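Local coordinates for glideosome-associated protein 50 (Plasmodium falciparum 3D7, PDB 3TGH) that forms part of the glideosome of gliding motility and host-cell invasion and may anchor it to the inner membrane complex, using a phosphatase-like fold, at residues Met237-Asp242 against Val298-Lys303; Ile274-His279 against Lys289-Lys294. All coordinates share one frame; numbering follows the deposited sequence.

Contact 1. Residues Met237-Asp242 against Val298-Lys303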
loop_
_atom_site.group_PDB
_atom_site.type_symbol
_atom_site.label_atom_id
_atom_site.label_comp_id
_atom_site.label_asym_id
_atom_site.label_seq_id
_atom_site.Cartn_x
_atom_site.Cartn_y
_atom_site.Cartn_z
ATOM N N MET A 237 -14.028 -1.401 -0.230
ATOM C CA MET A 237 -13.164 -2.572 -0.263
ATOM C C MET A 237 -13.566 -3.411 -1.459
ATOM O O MET A 237 -14.754 -3.505 -1.790
ATOM C CB MET A 237 -13.287 -3.373 1.038
ATOM C CG MET A 237 -12.734 -2.622 2.254
ATOM S SD MET A 237 -12.781 -3.549 3.820
ATOM C CE MET A 237 -14.481 -4.054 3.873
ATOM N N GLU A 238 -12.583 -4.007 -2.119
ATOM C CA GLU A 238 -12.847 -4.857 -3.274
ATOM C C GLU A 238 -11.668 -5.765 -3.586
ATOM O O GLU A 238 -10.509 -5.422 -3.303
ATOM C CB GLU A 238 -13.168 -4.001 -4.509
ATOM C CG GLU A 238 -13.365 -4.814 -5.803
ATOM C CD GLU A 238 -14.122 -4.068 -6.886
ATOM O OE1 GLU A 238 -13.922 -2.843 -7.046
ATOM O OE2 GLU A 238 -14.915 -4.719 -7.594
ATOM N N VAL A 239 -11.967 -6.925 -4.162
ATOM C CA VAL A 239 -10.946 -7.718 -4.827
ATOM C C VAL A 239 -11.418 -8.099 -6.236
ATOM O O VAL A 239 -12.525 -8.638 -6.425
ATOM C CB VAL A 239 -10.494 -8.951 -3.989
ATOM C CG1 VAL A 239 -11.676 -9.778 -3.534
ATOM C CG2 VAL A 239 -9.485 -9.801 -4.781
ATOM N N ILE A 240 -10.592 -7.741 -7.217
ATOM C CA ILE A 240 -10.765 -8.115 -8.615
ATOM C C ILE A 240 -9.593 -9.006 -8.987
ATOM O O ILE A 240 -8.438 -8.618 -8.798
ATOM C CB ILE A 240 -10.797 -6.864 -9.510
ATOM C CG1 ILE A 240 -12.119 -6.117 -9.298
ATOM C CG2 ILE A 240 -10.601 -7.234 -10.992
ATOM C CD1 ILE A 240 -12.147 -4.714 -9.880
ATOM N N GLU A 241 -9.872 -10.210 -9.479
ATOM C CA GLU A 241 -8.803 -11.148 -9.811
ATOM C C GLU A 241 -8.779 -11.416 -11.300
ATOM O O GLU A 241 -9.811 -11.735 -11.896
ATOM C CB GLU A 241 -8.934 -12.463 -9.037
ATOM C CG GLU A 241 -7.632 -13.277 -9.052
ATOM C CD GLU A 241 -7.735 -14.620 -8.345
ATOM O OE1 GLU A 241 -8.358 -14.692 -7.263
ATOM O OE2 GLU A 241 -7.169 -15.604 -8.874
ATOM N N ASP A 242 -7.589 -11.293 -11.884
ATOM C CA ASP A 242 -7.392 -11.404 -13.320
ATOM C C ASP A 242 -5.967 -11.886 -13.605
ATOM O O ASP A 242 -5.004 -11.226 -13.215
ATOM C CB ASP A 242 -7.632 -10.041 -13.977
ATOM C CG ASP A 242 -7.189 -9.995 -15.430
ATOM O OD1 ASP A 242 -7.821 -10.664 -16.275
ATOM O OD2 ASP A 242 -6.209 -9.275 -15.728
ATOM N N VAL A 298 -14.824 -10.392 9.759
ATOM C CA VAL A 298 -14.193 -10.709 8.486
ATOM C C VAL A 298 -15.322 -11.044 7.512
ATOM O O VAL A 298 -16.019 -12.049 7.687
ATOM C CB VAL A 298 -13.219 -11.906 8.609
ATOM C CG1 VAL A 298 -12.672 -12.288 7.248
ATOM C CG2 VAL A 298 -12.077 -11.577 9.579
ATOM N N ILE A 299 -15.527 -10.183 6.518
ATOM C CA ILE A 299 -16.651 -10.347 5.590
ATOM C C ILE A 299 -16.252 -10.974 4.257
ATOM O O ILE A 299 -17.120 -11.330 3.451
ATOM C CB ILE A 299 -17.431 -9.030 5.374
ATOM C CG1 ILE A 299 -16.532 -7.900 4.865
ATOM C CG2 ILE A 299 -18.115 -8.617 6.674
ATOM C CD1 ILE A 299 -17.317 -6.689 4.370
ATOM N N TYR A 300 -14.949 -11.127 4.028
ATOM C CA TYR A 300 -14.463 -11.871 2.870
ATOM C C TYR A 300 -13.029 -12.331 3.081
ATOM O O TYR A 300 -12.207 -11.584 3.611
ATOM C CB TYR A 300 -14.541 -11.029 1.592
ATOM C CG TYR A 300 -14.328 -11.849 0.331
ATOM C CD1 TYR A 300 -15.324 -12.699 -0.145
ATOM C CD2 TYR A 300 -13.131 -11.786 -0.372
ATOM C CE1 TYR A 300 -15.130 -13.464 -1.291
ATOM C CE2 TYR A 300 -12.930 -12.542 -1.519
ATOM C CZ TYR A 300 -13.927 -13.376 -1.972
ATOM O OH TYR A 300 -13.715 -14.123 -3.103
ATOM N N THR A 301 -12.742 -13.557 2.650
ATOM C CA THR A 301 -11.389 -14.093 2.686
ATOM C C THR A 301 -10.977 -14.505 1.278
ATOM O O THR A 301 -11.623 -15.355 0.660
ATOM C CB THR A 301 -11.289 -15.290 3.635
ATOM O OG1 THR A 301 -11.735 -14.890 4.937
ATOM C CG2 THR A 301 -9.855 -15.789 3.723
ATOM N N HIS A 302 -9.925 -13.868 0.771
ATOM C CA HIS A 302 -9.397 -14.164 -0.555
ATOM C C HIS A 302 -8.093 -14.936 -0.413
ATOM O O HIS A 302 -7.229 -14.565 0.378
ATOM C CB HIS A 302 -9.150 -12.875 -1.339
ATOM C CG HIS A 302 -8.582 -13.111 -2.702
ATOM N ND1 HIS A 302 -7.245 -12.938 -2.991
ATOM C CD2 HIS A 302 -9.160 -13.549 -3.844
ATOM C CE1 HIS A 302 -7.030 -13.239 -4.259
ATOM N NE2 HIS A 302 -8.176 -13.610 -4.799
ATOM N N LYS A 303 -7.949 -16.003 -1.189
ATOM C CA LYS A 303 -6.745 -16.826 -1.159
ATOM C C LYS A 303 -6.112 -16.871 -2.542
ATOM O O LYS A 303 -6.779 -17.190 -3.537
ATOM C CB LYS A 303 -7.068 -18.239 -0.668
ATOM C CG LYS A 303 -7.619 -18.273 0.759
ATOM C CD LYS A 303 -7.987 -19.677 1.216
ATOM C CE LYS A 303 -8.459 -19.664 2.668
ATOM N NZ LYS A 303 -9.040 -20.968 3.092
HETATM O O HOH W 1 -7.076 -17.239 -6.228
#
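Between the two sheets of the metallophosphoesterase beta sandwich, M237, V239 and E241 of one sheet meet I299, Y300 and H302 of the other. The strand axes run 9.4 Å apart at 28°, so side chains, not backbone pairing, make the direct contacts. I299 and Y300 both point toward 237-242, and since both probably bond to F290 of the adjoining strand, the backbone is consistent with a classic beta bulge. I299 CD1 reaches M237 CE at 3.9 Å, the side chains crossing at about a right angle. V239 serves two rings with its methyls: CG1 approaches Y300 CE2 obliquely at 3.6 Å, whereas CG2, anti to the backbone N, sits over the centre of the H302 ring in a CH-pi contact. H302 CG is anti to its backbone N (chi1 179°), and NE2 donates to E241 OE1 at 2.7 Å. The acceptor lies in the ring plane but is met from above the carboxylate plane, the two planes standing 85° apart. A water placed to donate to E241 OE1 or to K303 O adjoins this bond. The bond and the methyl help to orient the buried imidazole, and the nearby carboxylate would probably favour its protonated form.

Contact 2. Residues Ile274-His279 against Lys289-Lys294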
loop_
_atom_site.group_PDB
_atom_site.type_symbol
_atom_site.label_atom_id
_atom_site.label_comp_id
_atom_site.label_asym_id
_atom_site.label_seq_id
_atom_site.Cartn_x
_atom_site.Cartn_y
_atom_site.Cartn_z
ATOM N N ILE A 274 -16.773 0.706 5.938
ATOM C CA ILE A 274 -15.526 1.226 6.490
ATOM C C ILE A 274 -14.792 0.044 7.104
ATOM O O ILE A 274 -15.393 -0.767 7.813
ATOM C CB ILE A 274 -15.804 2.346 7.520
ATOM C CG1 ILE A 274 -16.262 3.600 6.783
ATOM C CG2 ILE A 274 -14.566 2.658 8.369
ATOM C CD1 ILE A 274 -16.813 4.676 7.687
ATOM N N GLY A 275 -13.507 -0.083 6.794
ATOM C CA GLY A 275 -12.751 -1.244 7.229
ATOM C C GLY A 275 -11.294 -1.236 6.824
ATOM O O GLY A 275 -10.710 -0.184 6.569
ATOM N N PHE A 276 -10.711 -2.426 6.767
ATOM C CA PHE A 276 -9.291 -2.583 6.479
ATOM C C PHE A 276 -9.023 -4.028 6.082
ATOM O O PHE A 276 -9.929 -4.869 6.144
ATOM C CB PHE A 276 -8.453 -2.179 7.706
ATOM C CG PHE A 276 -8.759 -2.977 8.951
ATOM C CD1 PHE A 276 -8.055 -4.140 9.241
ATOM C CD2 PHE A 276 -9.736 -2.555 9.838
ATOM C CE1 PHE A 276 -8.349 -4.883 10.374
ATOM C CE2 PHE A 276 -10.030 -3.277 10.978
ATOM C CZ PHE A 276 -9.334 -4.442 11.255
ATOM N N CYS A 277 -7.782 -4.324 5.696
ATOM C CA CYS A 277 -7.385 -5.688 5.351
ATOM C C CYS A 277 -6.263 -6.205 6.227
ATOM O O CYS A 277 -5.414 -5.435 6.678
ATOM C CB CYS A 277 -6.883 -5.751 3.921
ATOM S SG CYS A 277 -8.112 -5.412 2.712
ATOM N N VAL A 278 -6.256 -7.517 6.433
ATOM C CA VAL A 278 -5.126 -8.204 7.028
ATOM C C VAL A 278 -4.666 -9.280 6.041
ATOM O O VAL A 278 -5.483 -10.022 5.489
ATOM C CB VAL A 278 -5.486 -8.815 8.388
ATOM C CG1 VAL A 278 -4.294 -9.584 8.952
ATOM C CG2 VAL A 278 -5.926 -7.714 9.353
ATOM N N HIS A 279 -3.358 -9.348 5.810
ATOM C CA HIS A 279 -2.793 -10.231 4.795
ATOM C C HIS A 279 -1.806 -11.163 5.467
ATOM O O HIS A 279 -1.060 -10.740 6.343
ATOM C CB HIS A 279 -2.061 -9.442 3.712
ATOM C CG HIS A 279 -2.821 -8.273 3.174
ATOM N ND1 HIS A 279 -3.594 -8.346 2.038
ATOM C CD2 HIS A 279 -2.904 -6.992 3.607
ATOM C CE1 HIS A 279 -4.127 -7.159 1.794
ATOM N NE2 HIS A 279 -3.724 -6.321 2.733
ATOM N N LYS A 289 -7.773 -11.057 4.410
ATOM C CA LYS A 289 -9.039 -10.954 5.124
ATOM C C LYS A 289 -9.528 -9.509 5.127
ATOM O O LYS A 289 -8.815 -8.585 5.558
ATOM C CB LYS A 289 -8.894 -11.461 6.559
ATOM C CG LYS A 289 -8.644 -12.956 6.666
ATOM C CD LYS A 289 -8.395 -13.365 8.110
ATOM C CE LYS A 289 -7.821 -14.773 8.216
ATOM N NZ LYS A 289 -7.457 -15.122 9.626
ATOM N N PHE A 290 -10.739 -9.316 4.618
ATOM C CA PHE A 290 -11.375 -8.005 4.600
ATOM C C PHE A 290 -12.235 -7.861 5.846
ATOM O O PHE A 290 -13.152 -8.650 6.062
ATOM C CB PHE A 290 -12.242 -7.850 3.352
ATOM C CG PHE A 290 -11.456 -7.759 2.083
ATOM C CD1 PHE A 290 -11.002 -8.908 1.444
ATOM C CD2 PHE A 290 -11.164 -6.520 1.525
ATOM C CE1 PHE A 290 -10.262 -8.822 0.272
ATOM C CE2 PHE A 290 -10.435 -6.422 0.355
ATOM C CZ PHE A 290 -9.984 -7.574 -0.278
ATOM N N VAL A 291 -11.937 -6.849 6.653
ATOM C CA VAL A 291 -12.595 -6.648 7.934
ATOM C C VAL A 291 -13.485 -5.418 7.878
ATOM O O VAL A 291 -13.043 -4.335 7.476
ATOM C CB VAL A 291 -11.567 -6.467 9.074
ATOM C CG1 VAL A 291 -12.280 -6.279 10.399
ATOM C CG2 VAL A 291 -10.617 -7.660 9.127
ATOM N N SER A 292 -14.745 -5.601 8.259
ATOM C CA SER A 292 -15.707 -4.513 8.332
ATOM C C SER A 292 -15.821 -3.989 9.758
ATOM O O SER A 292 -15.983 -4.764 10.702
ATOM C CB SER A 292 -17.089 -4.979 7.843
ATOM O OG SER A 292 -18.089 -4.059 8.224
ATOM N N SER A 293 -15.775 -2.664 9.893
ATOM C CA SER A 293 -15.911 -1.985 11.183
ATOM C C SER A 293 -17.330 -2.024 11.752
ATOM O O SER A 293 -17.555 -1.571 12.876
ATOM C CB SER A 293 -15.489 -0.519 11.054
ATOM O OG SER A 293 -16.407 0.213 10.253
ATOM N N LYS A 294 -18.282 -2.546 10.984
ATOM C CA LYS A 294 -19.672 -2.620 11.441
ATOM C C LYS A 294 -19.726 -3.375 12.768
ATOM O O LYS A 294 -20.285 -2.879 13.744
ATOM C CB LYS A 294 -20.559 -3.301 10.395
ATOM C CG LYS A 294 -21.985 -2.770 10.348
ATOM C CD LYS A 294 -22.146 -1.663 9.310
ATOM C CE LYS A 294 -22.364 -2.228 7.915
ATOM N NZ LYS A 294 -22.818 -1.183 6.964
#
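F276 and V291 form a hydrogen-bonded antiparallel pair, linked by F276 N to V291 O and by V291 N to F276 O at 2.9 Å. Their side chains lie side by side, pointing the same way: V291 CB packs over one face of the F276 ring, offset toward its rim, and CG1 reaches CZ at 3.6 Å. F276 CG stands between its backbone N and carbonyl carbon (chi1 59°), which starts the ring on this course. V278 and K289 repeat the backbone pairing, with K289 N 2.7 Å from V278 O. On the other side of the sheet, C277 SG approaches the F290 ring obliquely, 3.5 Å from CD2, a sulfur-aromatic contact. Where the pairing ends, I274 O is gripped twice by S293: N donates in the carbonyl plane at 2.8 Å, while OG donates from above it. Beyond it, S292 OG accepts from K294 N, 3.2 Å away, in an ST turn and also bonds D273. Farther out, F26 and F29 of helix 17-32 meet F276 edge-to-face, while C277 and F290 face strand 245-250 of the second sheet. Strands 4-8 and 297-305 flank the hairpin.

In the fold
The centres of the two contacts lie about 10 Å apart, on the same side of the chain's centre. Contact 2 is in-sheet pairing, the hairpin of strands 275-282 and 285-292; contact 1 is packing between sheets. Along the chain, strand 237-242 comes first, then the hairpin, then strand 297-305, so both strands of contact 2 fall between the segments of contact 1. Strand 297-305 is the outermost on its side of the sheet and pairs with 285-292. M237 SD and E238 O pack on V291 and F290. The hairpin, itself facing the second sheet, carries its own outward to strand 297-305, which packs on 237-242 in the sandwich of a protein thought to anchor the glideosome.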